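Local coordinates for adenine phosphoribosyltransferase (PDB 1QB7), which probably catalyses the transfer of a phosphoribosyl group from 5-phospho-alpha-D-ribose 1-diphosphate to adenine, giving AMP and diphosphate in purine salvage, at residues E4-S9 with A182-H187; F10-S15 with I200-D205; Y26-P31 with D206-E211; D145-T150 with S173-P178. One frame throughout, in Å; residues are numbered along the deposited sequence. Where two conformers were deposited one is given.

In the fold
From the N terminus, contact 1 closes the first long loop, tying the turn between strands 2-4 and 9-12 to helix 182-192. Contact 2 follows directly, aligning strand 9-12 with strand 199-201, and contact 3 then brings the chain leaving helix 17-25 to the loop after strand 203-204. These three loops open and close in the same order, so they cross one another. Contact 4 is short in sequence and falls within all three, joining the segment that carries the adenine-pocket residues Val147 and Ala149 to residues 173-178. Contacts 2 and 4 meet in the three-stranded parallel sheet, where strand 175-176 lies between 147-148 and 203-204, and Tyr26 of contact 3 packs on Leu175 and Leu203.

Contact 1. Residues E4-S9 with A182-H187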
loop_
_atom_site.group_PDB
_atom_site.type_symbol
_atom_site.label_atom_id
_atom_site.label_comp_id
_atom_site.label_asym_id
_atom_site.label_seq_id
_atom_site.Cartn_x
_atom_site.Cartn_y
_atom_site.Cartn_z
ATOM N N GLU A 4 -2.917 -29.244 -1.229
ATOM C CA GLU A 4 -1.464 -29.283 -1.144
ATOM C C GLU A 4 -0.836 -29.675 -2.479
ATOM O O GLU A 4 -0.801 -30.849 -2.829
ATOM C CB GLU A 4 -1.030 -30.274 -0.067
ATOM C CG GLU A 4 0.465 -30.293 0.171
ATOM C CD GLU A 4 0.895 -31.404 1.102
ATOM O OE1 GLU A 4 0.182 -31.671 2.090
ATOM O OE2 GLU A 4 1.952 -32.015 0.845
ATOM N N VAL A 5 -0.323 -28.690 -3.210
ATOM C CA VAL A 5 0.303 -28.934 -4.510
ATOM C C VAL A 5 1.734 -29.456 -4.396
ATOM O O VAL A 5 2.254 -30.081 -5.317
ATOM C CB VAL A 5 0.253 -27.678 -5.401
ATOM C CG1 VAL A 5 -1.184 -27.303 -5.659
ATOM C CG2 VAL A 5 0.995 -26.517 -4.755
ATOM N N SER A 6 2.362 -29.171 -3.263
ATOM C CA SER A 6 3.716 -29.617 -2.948
ATOM C C SER A 6 3.805 -29.432 -1.434
ATOM O O SER A 6 2.956 -28.754 -0.843
ATOM C CB SER A 6 4.776 -28.791 -3.692
ATOM O OG SER A 6 4.899 -27.484 -3.171
ATOM N N PRO A 7 4.810 -30.042 -0.777
ATOM C CA PRO A 7 4.968 -29.929 0.681
ATOM C C PRO A 7 4.771 -28.522 1.257
ATOM O O PRO A 7 5.490 -27.592 0.901
ATOM C CB PRO A 7 6.391 -30.428 0.901
ATOM C CG PRO A 7 6.537 -31.469 -0.174
ATOM C CD PRO A 7 5.936 -30.787 -1.372
ATOM N N ASN A 8 3.761 -28.376 2.113
ATOM C CA ASN A 8 3.451 -27.101 2.766
ATOM C C ASN A 8 3.205 -25.913 1.847
ATOM O O ASN A 8 3.491 -24.763 2.192
ATOM C CB ASN A 8 4.527 -26.743 3.790
ATOM C CG ASN A 8 4.236 -27.318 5.144
ATOM O OD1 ASN A 8 5.091 -27.958 5.757
ATOM N ND2 ASN A 8 3.016 -27.100 5.626
ATOM N N SER A 9 2.670 -26.200 0.674
ATOM C CA SER A 9 2.356 -25.166 -0.287
ATOM C C SER A 9 0.959 -25.513 -0.781
ATOM O O SER A 9 0.750 -26.566 -1.379
ATOM C CB SER A 9 3.378 -25.172 -1.412
ATOM O OG SER A 9 3.174 -24.064 -2.263
ATOM N N ALA A 182 9.599 -20.851 -5.459
ATOM C CA ALA A 182 9.897 -20.106 -4.238
ATOM C C ALA A 182 9.645 -20.933 -2.975
ATOM O O ALA A 182 10.489 -20.974 -2.080
ATOM C CB ALA A 182 9.083 -18.818 -4.195
ATOM N N ALA A 183 8.479 -21.573 -2.897
ATOM C CA ALA A 183 8.140 -22.398 -1.738
ATOM C C ALA A 183 9.108 -23.571 -1.600
ATOM O O ALA A 183 9.606 -23.836 -0.505
ATOM C CB ALA A 183 6.704 -22.900 -1.835
ATOM N N GLU A 184 9.383 -24.251 -2.714
ATOM C CA GLU A 184 10.303 -25.386 -2.734
ATOM C C GLU A 184 11.682 -24.975 -2.201
ATOM O O GLU A 184 12.237 -25.639 -1.329
ATOM C CB GLU A 184 10.459 -25.931 -4.163
ATOM C CG GLU A 184 9.885 -27.329 -4.403
ATOM C CD GLU A 184 8.387 -27.334 -4.656
ATOM O OE1 GLU A 184 7.955 -27.967 -5.642
ATOM O OE2 GLU A 184 12.814 -26.660 -6.132
ATOM N N LYS A 185 12.226 -23.877 -2.724
ATOM C CA LYS A 185 13.541 -23.384 -2.310
ATOM C C LYS A 185 13.605 -22.945 -0.849
ATOM O O LYS A 185 14.573 -23.240 -0.148
ATOM C CB LYS A 185 13.985 -22.241 -3.217
ATOM C CG LYS A 185 14.121 -22.649 -4.669
ATOM C CD LYS A 185 14.509 -21.473 -5.532
ATOM C CE LYS A 185 14.624 -21.897 -6.980
ATOM N NZ LYS A 185 15.136 -20.777 -7.815
ATOM N N ILE A 186 12.575 -22.237 -0.388
ATOM C CA ILE A 186 12.531 -21.780 0.995
ATOM C C ILE A 186 12.416 -22.974 1.941
ATOM O O ILE A 186 13.032 -22.990 3.002
ATOM C CB ILE A 186 11.376 -20.767 1.212
ATOM C CG1 ILE A 186 11.706 -19.458 0.483
ATOM C CG2 ILE A 186 11.144 -20.514 2.694
ATOM C CD1 ILE A 186 10.584 -18.439 0.473
ATOM N N HIS A 187 11.681 -23.998 1.517
ATOM C CA HIS A 187 11.490 -25.202 2.322
ATOM C C HIS A 187 12.700 -26.122 2.438
ATOM O O HIS A 187 12.701 -27.027 3.269
ATOM C CB HIS A 187 10.318 -26.015 1.788
ATOM C CG HIS A 187 8.985 -25.437 2.127
ATOM N ND1 HIS A 187 7.864 -25.670 1.361
ATOM C CD2 HIS A 187 8.592 -24.653 3.153
ATOM C CE1 HIS A 187 6.833 -25.048 1.906
ATOM N NE2 HIS A 187 7.247 -24.424 2.994
HETATM O O HOH W 1 7.133 -27.113 -1.107
#
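The His187 imidazole reaches from the helix to the backbone of Pro7 and Asn8, and water 1 completes the polar part of the contact. This water donates to Pro7 O at 2.6 Å, and it is also hydrogen-bonded to Ser6 OG at 3.1 Å and to His187 ND1 at 3.0 Å, lying in the plane of the ring. The three bonds join segments that make no direct hydrogen bond to each other. On the far side of the imidazole, NE2 is taken up by Ile197 O, which helps fix the ring's rotation.

The segment that receives the histidine is a type II beta turn from Ser6 to Ser9, with Asn8 in a positive-phi conformation (56°), and it links strands 2-4 and 9-12. The turn shares Ser6 and Ser9 with a classic beta bulge, in which Val5 and Ser6 lie across from Ser9.

His187 CE1 approaches Pro7 O closely, at 3.0 Å, and Asn8 O lies at the ring edge. Van der Waals contact is made by Asn8 CB, 3.4 Å from His187 CE1. Ser9 OG, anti to its backbone N (chi1 -173°), is carried to 3.7 Å from Ala183 CB one turn earlier on the helix, and Phe199 packs against both residues.

Contact 2. Residues F10-S15 with I200-D205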
loop_
_atom_site.group_PDB
_atom_site.type_symbol
_atom_site.label_atom_id
_atom_site.label_comp_id
_atom_site.label_asym_id
_atom_site.label_seq_id
_atom_site.Cartn_x
_atom_site.Cartn_y
_atom_site.Cartn_z
ATOM N N PHE A 10 0.000 -24.646 -0.470
ATOM C CA PHE A 10 -1.399 -24.869 -0.824
ATOM C C PHE A 10 -1.982 -23.898 -1.842
ATOM O O PHE A 10 -1.659 -22.712 -1.853
ATOM C CB PHE A 10 -2.262 -24.856 0.442
ATOM C CG PHE A 10 -1.810 -25.832 1.494
ATOM C CD1 PHE A 10 -0.705 -25.554 2.295
ATOM C CD2 PHE A 10 -2.478 -27.039 1.677
ATOM C CE1 PHE A 10 -0.273 -26.462 3.261
ATOM C CE2 PHE A 10 -2.051 -27.953 2.641
ATOM C CZ PHE A 10 -0.947 -27.664 3.433
ATOM N N LEU A 11 -2.871 -24.420 -2.678
ATOM C CA LEU A 11 -3.526 -23.628 -3.706
ATOM C C LEU A 11 -5.033 -23.780 -3.573
ATOM O O LEU A 11 -5.536 -24.890 -3.403
ATOM C CB LEU A 11 -3.080 -24.101 -5.087
ATOM C CG LEU A 11 -3.695 -23.406 -6.300
ATOM C CD1 LEU A 11 -3.305 -21.928 -6.329
ATOM C CD2 LEU A 11 -3.214 -24.117 -7.551
ATOM N N LEU A 12 -5.745 -22.657 -3.613
ATOM C CA LEU A 12 -7.194 -22.671 -3.508
ATOM C C LEU A 12 -7.763 -23.481 -4.674
ATOM O O LEU A 12 -7.341 -23.316 -5.816
ATOM C CB LEU A 12 -7.734 -21.240 -3.543
ATOM C CG LEU A 12 -9.242 -21.075 -3.357
ATOM C CD1 LEU A 12 -9.661 -21.636 -2.006
ATOM C CD2 LEU A 12 -9.631 -19.608 -3.487
ATOM N N ASP A 13 -8.673 -24.399 -4.371
ATOM C CA ASP A 13 -9.291 -25.228 -5.399
ATOM C C ASP A 13 -9.961 -24.297 -6.416
ATOM O O ASP A 13 -10.728 -23.409 -6.037
ATOM C CB ASP A 13 -10.299 -26.179 -4.742
ATOM C CG ASP A 13 -11.028 -27.036 -5.743
ATOM O OD1 ASP A 13 -10.448 -28.029 -6.226
ATOM O OD2 ASP A 13 -12.189 -26.714 -6.047
ATOM N N ASP A 14 -9.673 -24.506 -7.702
ATOM C CA ASP A 14 -10.198 -23.644 -8.768
ATOM C C ASP A 14 -11.704 -23.569 -8.994
ATOM O O ASP A 14 -12.169 -22.782 -9.824
ATOM C CB ASP A 14 -9.470 -23.889 -10.100
ATOM C CG ASP A 14 -9.682 -25.289 -10.658
ATOM O OD1 ASP A 14 -10.683 -25.962 -10.319
ATOM O OD2 ASP A 14 -8.832 -25.710 -11.470
ATOM N N SER A 15 -12.461 -24.385 -8.269
ATOM C CA SER A 15 -13.910 -24.367 -8.402
ATOM C C SER A 15 -14.486 -23.237 -7.548
ATOM O O SER A 15 -15.594 -22.754 -7.811
ATOM C CB SER A 15 -14.510 -25.707 -7.967
ATOM O OG SER A 15 -14.529 -25.811 -6.556
ATOM N N ILE A 200 0.306 -20.217 1.137
ATOM C CA ILE A 200 -1.015 -20.354 0.531
ATOM C C ILE A 200 -1.186 -19.298 -0.559
ATOM O O ILE A 200 -0.710 -18.164 -0.429
ATOM C CB ILE A 200 -2.195 -20.256 1.546
ATOM C CG1 ILE A 200 -2.283 -18.858 2.148
ATOM C CG2 ILE A 200 -2.070 -21.323 2.627
ATOM C CD1 ILE A 200 -3.644 -18.536 2.722
ATOM N N SER A 201 -1.802 -19.704 -1.665
ATOM C CA SER A 201 -2.061 -18.816 -2.795
ATOM C C SER A 201 -3.509 -18.999 -3.227
ATOM O O SER A 201 -4.065 -20.091 -3.092
ATOM C CB SER A 201 -1.125 -19.140 -3.960
ATOM O OG SER A 201 -1.266 -18.201 -5.006
ATOM N N LEU A 202 -4.112 -17.932 -3.743
ATOM C CA LEU A 202 -5.499 -17.977 -4.189
ATOM C C LEU A 202 -5.624 -18.369 -5.665
ATOM O O LEU A 202 -6.660 -18.887 -6.089
ATOM C CB LEU A 202 -6.176 -16.630 -3.937
ATOM C CG LEU A 202 -6.067 -16.098 -2.503
ATOM C CD1 LEU A 202 -6.663 -14.705 -2.424
ATOM C CD2 LEU A 202 -6.753 -17.049 -1.527
ATOM N N LEU A 203 -4.564 -18.139 -6.434
ATOM C CA LEU A 203 -4.558 -18.468 -7.853
ATOM C C LEU A 203 -3.138 -18.718 -8.348
ATOM O O LEU A 203 -2.194 -18.077 -7.896
ATOM C CB LEU A 203 -5.174 -17.327 -8.671
ATOM C CG LEU A 203 -5.439 -17.632 -10.151
ATOM C CD1 LEU A 203 -6.687 -18.496 -10.273
ATOM C CD2 LEU A 203 -5.617 -16.351 -10.953
ATOM N N SER A 204 -2.995 -19.678 -9.256
ATOM C CA SER A 204 -1.704 -19.996 -9.857
ATOM C C SER A 204 -1.656 -19.272 -11.199
ATOM O O SER A 204 -2.664 -19.210 -11.899
ATOM C CB SER A 204 -1.580 -21.501 -10.102
ATOM O OG SER A 204 -0.501 -21.772 -10.981
ATOM N N ASP A 205 -0.497 -18.746 -11.579
ATOM C CA ASP A 205 -0.419 -18.053 -12.862
ATOM C C ASP A 205 -0.686 -19.006 -14.035
ATOM O O ASP A 205 -0.916 -18.563 -15.156
ATOM C CB ASP A 205 0.909 -17.303 -13.031
ATOM C CG ASP A 205 2.058 -18.214 -13.378
ATOM O OD1 ASP A 205 2.155 -19.309 -12.778
ATOM O OD2 ASP A 205 2.871 -17.822 -14.245
HETATM O O HOH W 2 -6.979 -21.150 -7.451
#
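Phe10 O is gripped by two groups of the neighbouring strand 199-201: Ser201 N donates to it at 3.0 Å, and the CA-H of Ile200 makes a weaker C-H...O contact, Ile200 CA lying 3.4 Å from Phe10 O. Leu12 N then returns a bond to Ser201 O at 3.1 Å. This alternation is that of a parallel beta pair, and it places strand 9-12 beside strand 199-201 in the large mixed sheet of the phosphoribosyltransferase fold, with strand 2-4 on its other flank.

Phe10 and Ile200 point to one face of the sheet, where Phe10 CB meets Ile200 CG2; the aromatic ring goes on to a cation-pi contact with Lys198. Leu11 and Ser201 occupy the other face. Leu11 CG is anti to the backbone N (chi1 178°), and its two methyls extend past the corner that the chain turns at Leu202: CD1 comes within 3.7 Å of Ser204 N, and CD2 touches Ser204 CB.

Past the last direct bond, water 2 takes over, donating to both Leu12 O and Leu202 O at 2.7 Å. Strand 9-12 is then followed by an Asx turn. There Asp13 OD2 accepts Ser15 OG at 2.6 Å, nearly along the carboxylate C-O direction, and Ser15 N from 63° above the carboxylate plane.

Contact 3. Residues Y26-P31 with D206-E211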
loop_
_atom_site.group_PDB
_atom_site.type_symbol
_atom_site.label_atom_id
_atom_site.label_comp_id
_atom_site.label_asym_id
_atom_site.label_seq_id
_atom_site.Cartn_x
_atom_site.Cartn_y
_atom_site.Cartn_z
ATOM N N TYR A 26 -7.878 -10.919 -13.386
ATOM C CA TYR A 26 -6.458 -10.711 -13.657
ATOM C C TYR A 26 -6.085 -10.336 -15.081
ATOM O O TYR A 26 -6.679 -10.812 -16.053
ATOM C CB TYR A 26 -5.635 -11.932 -13.238
ATOM C CG TYR A 26 -4.804 -11.733 -11.984
ATOM C CD1 TYR A 26 -3.871 -10.695 -11.892
ATOM C CD2 TYR A 26 -4.954 -12.579 -10.886
ATOM C CE1 TYR A 26 -3.112 -10.503 -10.731
ATOM C CE2 TYR A 26 -4.204 -12.398 -9.727
ATOM C CZ TYR A 26 -3.287 -11.358 -9.655
ATOM O OH TYR A 26 -2.576 -11.159 -8.497
ATOM N N ARG A 27 -5.129 -9.417 -15.184
ATOM C CA ARG A 27 -4.590 -8.984 -16.472
ATOM C C ARG A 27 -3.083 -8.987 -16.327
ATOM O O ARG A 27 -2.548 -8.537 -15.311
ATOM C CB ARG A 27 -5.058 -7.578 -16.863
ATOM C CG ARG A 27 -6.522 -7.482 -17.254
ATOM C CD ARG A 27 -6.843 -8.332 -18.469
ATOM N NE ARG A 27 -8.252 -8.238 -18.847
ATOM C CZ ARG A 27 -9.242 -8.930 -18.285
ATOM N NH1 ARG A 27 -8.996 -9.797 -17.311
ATOM N NH2 ARG A 27 -10.486 -8.759 -18.711
ATOM N N TRP A 28 -2.407 -9.574 -17.305
ATOM C CA TRP A 28 -0.952 -9.612 -17.299
ATOM C C TRP A 28 -0.437 -8.862 -18.521
ATOM O O TRP A 28 -1.142 -8.724 -19.529
ATOM C CB TRP A 28 -0.422 -11.051 -17.258
ATOM C CG TRP A 28 -0.788 -11.911 -18.433
ATOM C CD1 TRP A 28 -1.776 -12.851 -18.482
ATOM C CD2 TRP A 28 -0.131 -11.953 -19.710
ATOM N NE1 TRP A 28 -1.772 -13.482 -19.703
ATOM C CE2 TRP A 28 -0.773 -12.950 -20.474
ATOM C CE3 TRP A 28 0.943 -11.247 -20.276
ATOM C CZ2 TRP A 28 -0.378 -13.261 -21.782
ATOM C CZ3 TRP A 28 1.337 -11.557 -21.578
ATOM C CH2 TRP A 28 0.676 -12.557 -22.315
ATOM N N TYR A 29 0.793 -8.373 -18.422
ATOM C CA TYR A 29 1.402 -7.607 -19.502
ATOM C C TYR A 29 2.792 -8.118 -19.833
ATOM O O TYR A 29 3.533 -8.536 -18.944
ATOM C CB TYR A 29 1.500 -6.125 -19.107
ATOM C CG TYR A 29 0.168 -5.475 -18.826
ATOM C CD1 TYR A 29 -0.475 -5.659 -17.597
ATOM C CD2 TYR A 29 -0.470 -4.704 -19.797
ATOM C CE1 TYR A 29 -1.718 -5.098 -17.348
ATOM C CE2 TYR A 29 -1.716 -4.134 -19.554
ATOM C CZ TYR A 29 -2.331 -4.340 -18.329
ATOM O OH TYR A 29 -3.569 -3.809 -18.093
ATOM N N SER A 30 3.138 -8.083 -21.118
ATOM C CA SER A 30 4.457 -8.519 -21.567
ATOM C C SER A 30 5.427 -7.359 -21.315
ATOM O O SER A 30 4.996 -6.239 -21.055
ATOM C CB SER A 30 4.414 -8.921 -23.047
ATOM O OG SER A 30 4.046 -7.833 -23.870
ATOM N N PRO A 31 6.745 -7.615 -21.377
ATOM C CA PRO A 31 7.781 -6.600 -21.143
ATOM C C PRO A 31 7.571 -5.198 -21.711
ATOM O O PRO A 31 7.672 -4.218 -20.979
ATOM C CB PRO A 31 9.028 -7.261 -21.711
ATOM C CG PRO A 31 8.817 -8.694 -21.322
ATOM C CD PRO A 31 7.366 -8.912 -21.711
ATOM N N ASP A 206 -0.677 -20.313 -13.766
ATOM C CA ASP A 206 -0.965 -21.300 -14.799
ATOM C C ASP A 206 -2.420 -21.183 -15.222
ATOM O O ASP A 206 -2.798 -21.641 -16.299
ATOM C CB ASP A 206 -0.670 -22.719 -14.308
ATOM C CG ASP A 206 -0.894 -23.777 -15.392
ATOM O OD1 ASP A 206 -0.294 -23.648 -16.484
ATOM O OD2 ASP A 206 -1.683 -24.723 -15.167
ATOM N N ALA A 207 -3.230 -20.556 -14.374
ATOM C CA ALA A 207 -4.641 -20.357 -14.667
ATOM C C ALA A 207 -4.838 -19.179 -15.617
ATOM O O ALA A 207 -5.903 -19.027 -16.211
ATOM C CB ALA A 207 -5.411 -20.126 -13.388
ATOM N N LEU A 208 -3.819 -18.328 -15.734
ATOM C CA LEU A 208 -3.891 -17.163 -16.608
ATOM C C LEU A 208 -3.512 -17.562 -18.018
ATOM O O LEU A 208 -2.515 -18.241 -18.231
ATOM C CB LEU A 208 -2.960 -16.058 -16.113
ATOM C CG LEU A 208 -3.199 -15.589 -14.676
ATOM C CD1 LEU A 208 -2.319 -14.391 -14.395
ATOM C CD2 LEU A 208 -4.664 -15.245 -14.456
ATOM N N THR A 209 -4.310 -17.125 -18.982
ATOM C CA THR A 209 -4.073 -17.454 -20.381
ATOM C C THR A 209 -3.958 -16.177 -21.210
ATOM O O THR A 209 -3.846 -15.081 -20.658
ATOM C CB THR A 209 -5.228 -18.330 -20.936
ATOM O OG1 THR A 209 -6.453 -17.589 -20.904
ATOM C CG2 THR A 209 -5.403 -19.591 -20.096
ATOM N N GLU A 210 -3.984 -16.328 -22.533
ATOM C CA GLU A 210 -3.905 -15.195 -23.446
ATOM C C GLU A 210 -5.122 -14.275 -23.277
ATOM O O GLU A 210 -5.049 -13.075 -23.565
ATOM C CB GLU A 210 -3.795 -15.699 -24.891
ATOM C CG GLU A 210 -3.875 -14.614 -25.973
ATOM C CD GLU A 210 -2.784 -13.551 -25.860
ATOM O OE1 GLU A 210 -1.730 -13.822 -25.237
ATOM O OE2 GLU A 210 -2.984 -12.440 -26.411
ATOM N N GLU A 211 -6.230 -14.836 -22.790
ATOM C CA GLU A 211 -7.446 -14.060 -22.555
ATOM C C GLU A 211 -7.222 -13.031 -21.446
ATOM O O GLU A 211 -7.967 -12.055 -21.338
ATOM C CB GLU A 211 -8.614 -14.971 -22.184
ATOM C CG GLU A 211 -9.018 -15.924 -23.294
ATOM C CD GLU A 211 -10.316 -16.657 -23.011
ATOM O OE1 GLU A 211 -10.755 -16.703 -21.835
ATOM O OE2 GLU A 211 -10.900 -17.185 -23.980
#
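Leu208 opens the contact by setting one methyl, CD2, against Tyr26 CB at 3.7 Å, just where the chain leaves helix 17-25. Its CB approaches Trp28 CD1 at 4.2 Å, and the two side chains run antiparallel past one another. Leu203 packs on both Tyr26 and Leu208, so the apolar cluster continues towards the neighbouring sheet.

Thr209 supplies the sole direct hydrogen bond between the segments, Trp28 NE1 donating to Thr209 O at 2.8 Å. The bond is fairly straight, with 162° at the hydrogen. The acceptor lies close to the indole plane, whereas the nitrogen stands above the plane of the carbonyl. This satisfies the buried indole N-H and holds the ring against rotation. Thr209 N is in turn bonded to Asn212 OD1.

The Glu210 chain bends at chi2 (60°), which turns CD back, and OE1 lies 3.8 Å from Trp28 CZ2, its carboxylate turned 79° from the ring.

Arg40, outside the two segments, makes a cation-pi contact with Trp28 and donates from NH1 to Leu208 O. Since Arg40 belongs to the adenine pocket, the contact acts as a second shell to the purine site, consistent with the base-covering hood of type I phosphoribosyltransferases.

Contact 4. Residues D145-T150 with S173-P178; sequences DDVLAT and SILSIP. With ADE (adenine), chain C.
Val147 and Ile177 lie on one face of the bound adenine together with Ala149; Val147 CG1, anti to the backbone N (chi1 180°), meets Ile177 CG1 at 3.8 Å. Ala149 CB lies over the rim of the base at N9, 3.4 Å away and displaced outward from the ring, Val147 CG2 is above the exocyclic N6 at 3.9 Å, and Ile177 CD1 approaches the same face near C2, 4.2 Å away. Ala42 N and Arg81 NH2 hydrogen-bond to the base. The Asp146 carboxylate forms a salt bridge from OD1 to Arg81 NE, so Asp146 probably helps to position this adenine-binding guanidinium.

Residues 145-150 are part of the sequence IDDVLATGGT, the PRPP-binding signature of type I phosphoribosyltransferases. Asp145, the first of its two aspartates, binds magnesium with Thr153. The motif runs from strand 140-145 into helix 152-163, and the crossover returns in strand 167-173, making a beta-alpha-beta unit.

Beyond the corners at Asp146 and Ile174 the two chains form a short parallel pair. Asp146 O accepts Leu175 N at 2.8 Å and, weakly, Ile174 N; Leu148 N donates to Leu175 O at 2.8 Å, and Ile177 N to Leu148 O at 3.1 Å. Val147 and Leu175 point side by side towards the adenine face of this pair. On the reverse face, Leu148 CB touches Ser173 OG. Water 3 donates to both Ala149 O and Ile177 O.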
loop_
_atom_site.group_PDB
_atom_site.type_symbol
_atom_site.label_atom_id
_atom_site.label_comp_id
_atom_site.label_asym_id
_atom_site.label_seq_id
_atom_site.Cartn_x
_atom_site.Cartn_y
_atom_site.Cartn_z
ATOM N N ASP A 145 1.414 -10.459 0.443
ATOM C CA ASP A 145 1.911 -9.740 -0.729
ATOM C C ASP A 145 1.005 -10.221 -1.868
ATOM O O ASP A 145 0.274 -11.200 -1.706
ATOM C CB ASP A 145 3.376 -10.120 -1.001
ATOM C CG ASP A 145 4.087 -9.146 -1.942
ATOM O OD1 ASP A 145 3.522 -8.086 -2.295
ATOM O OD2 ASP A 145 5.238 -9.444 -2.314
ATOM N N ASP A 146 1.046 -9.562 -3.019
ATOM C CA ASP A 146 0.171 -9.973 -4.111
ATOM C C ASP A 146 0.635 -11.193 -4.896
ATOM O O ASP A 146 -0.147 -12.112 -5.139
ATOM C CB ASP A 146 -0.117 -8.802 -5.057
ATOM C CG ASP A 146 1.093 -8.387 -5.876
ATOM O OD1 ASP A 146 2.232 -8.432 -5.367
ATOM O OD2 ASP A 146 0.894 -7.996 -7.040
ATOM N N VAL A 147 1.908 -11.211 -5.271
ATOM C CA VAL A 147 2.455 -12.311 -6.059
ATOM C C VAL A 147 3.660 -12.984 -5.401
ATOM O O VAL A 147 4.543 -12.307 -4.873
ATOM C CB VAL A 147 2.897 -11.809 -7.472
ATOM C CG1 VAL A 147 3.476 -12.949 -8.289
ATOM C CG2 VAL A 147 1.728 -11.181 -8.212
ATOM N N LEU A 148 3.658 -14.317 -5.366
ATOM C CA LEU A 148 4.805 -15.044 -4.835
ATOM C C LEU A 148 5.583 -15.470 -6.077
ATOM O O LEU A 148 5.164 -16.378 -6.796
ATOM C CB LEU A 148 4.401 -16.283 -4.033
ATOM C CG LEU A 148 5.621 -17.038 -3.475
ATOM C CD1 LEU A 148 6.342 -16.200 -2.438
ATOM C CD2 LEU A 148 5.207 -18.359 -2.875
ATOM N N ALA A 149 6.656 -14.743 -6.371
ATOM C CA ALA A 149 7.490 -15.031 -7.529
ATOM C C ALA A 149 8.766 -15.762 -7.104
ATOM O O ALA A 149 8.744 -16.974 -6.925
ATOM C CB ALA A 149 7.809 -13.750 -8.269
ATOM N N THR A 150 9.868 -15.038 -6.918
ATOM C CA THR A 150 11.123 -15.671 -6.497
ATOM C C THR A 150 11.185 -15.909 -4.983
ATOM O O THR A 150 12.002 -16.697 -4.507
ATOM C CB THR A 150 12.358 -14.861 -6.930
ATOM O OG1 THR A 150 12.342 -13.579 -6.290
ATOM C CG2 THR A 150 12.372 -14.680 -8.437
ATOM N N SER A 173 -0.388 -15.157 -0.645
ATOM C CA SER A 173 -0.274 -14.365 -1.860
ATOM C C SER A 173 -1.537 -14.549 -2.698
ATOM O O SER A 173 -2.203 -15.580 -2.607
ATOM C CB SER A 173 0.976 -14.761 -2.661
ATOM O OG SER A 173 0.957 -16.118 -3.058
ATOM N N ILE A 174 -1.897 -13.525 -3.463
ATOM C CA ILE A 174 -3.075 -13.593 -4.322
ATOM C C ILE A 174 -2.743 -14.551 -5.474
ATOM O O ILE A 174 -3.524 -15.439 -5.818
ATOM C CB ILE A 174 -3.422 -12.197 -4.929
ATOM C CG1 ILE A 174 -3.606 -11.144 -3.826
ATOM C CG2 ILE A 174 -4.655 -12.297 -5.812
ATOM C CD1 ILE A 174 -4.669 -11.478 -2.794
ATOM N N LEU A 175 -1.550 -14.371 -6.032
ATOM C CA LEU A 175 -1.085 -15.163 -7.148
ATOM C C LEU A 175 0.287 -15.773 -6.899
ATOM O O LEU A 175 1.170 -15.132 -6.335
ATOM C CB LEU A 175 -0.994 -14.274 -8.382
ATOM C CG LEU A 175 -0.648 -14.987 -9.686
ATOM C CD1 LEU A 175 -1.882 -15.712 -10.210
ATOM C CD2 LEU A 175 -0.163 -13.968 -10.689
ATOM N N SER A 176 0.461 -17.013 -7.344
ATOM C CA SER A 176 1.741 -17.702 -7.218
ATOM C C SER A 176 2.251 -18.061 -8.608
ATOM O O SER A 176 1.462 -18.229 -9.547
ATOM C CB SER A 176 1.600 -18.972 -6.387
ATOM O OG SER A 176 0.621 -19.830 -6.938
ATOM N N ILE A 177 3.573 -18.125 -8.739
ATOM C CA ILE A 177 4.243 -18.476 -9.992
ATOM C C ILE A 177 5.042 -19.735 -9.648
ATOM O O ILE A 177 6.262 -19.676 -9.478
ATOM C CB ILE A 177 5.251 -17.380 -10.423
ATOM C CG1 ILE A 177 4.659 -15.973 -10.251
ATOM C CG2 ILE A 177 5.700 -17.624 -11.854
ATOM C CD1 ILE A 177 3.509 -15.647 -11.165
ATOM N N PRO A 178 4.368 -20.896 -9.567
ATOM C CA PRO A 178 5.014 -22.174 -9.227
ATOM C C PRO A 178 6.306 -22.518 -9.976
ATOM O O PRO A 178 7.195 -23.179 -9.425
ATOM C CB PRO A 178 3.898 -23.196 -9.467
ATOM C CG PRO A 178 3.030 -22.530 -10.496
ATOM C CD PRO A 178 2.981 -21.120 -10.009
HETATM N N9 ADE C . 7.821 -11.073 -10.388
HETATM C C8 ADE C . 7.610 -10.011 -9.595
HETATM N N7 ADE C . 6.397 -9.467 -9.741
HETATM C C5 ADE C . 5.804 -10.251 -10.698
HETATM C C6 ADE C . 4.542 -10.220 -11.304
HETATM N N6 ADE C . 3.630 -9.305 -10.985
HETATM N N1 ADE C . 4.287 -11.176 -12.239
HETATM C C2 ADE C . 5.224 -12.083 -12.538
HETATM N N3 ADE C . 6.454 -12.203 -12.026
HETATM C C4 ADE C . 6.670 -11.241 -11.105
HETATM O O HOH W 3 7.378 -19.326 -6.936
#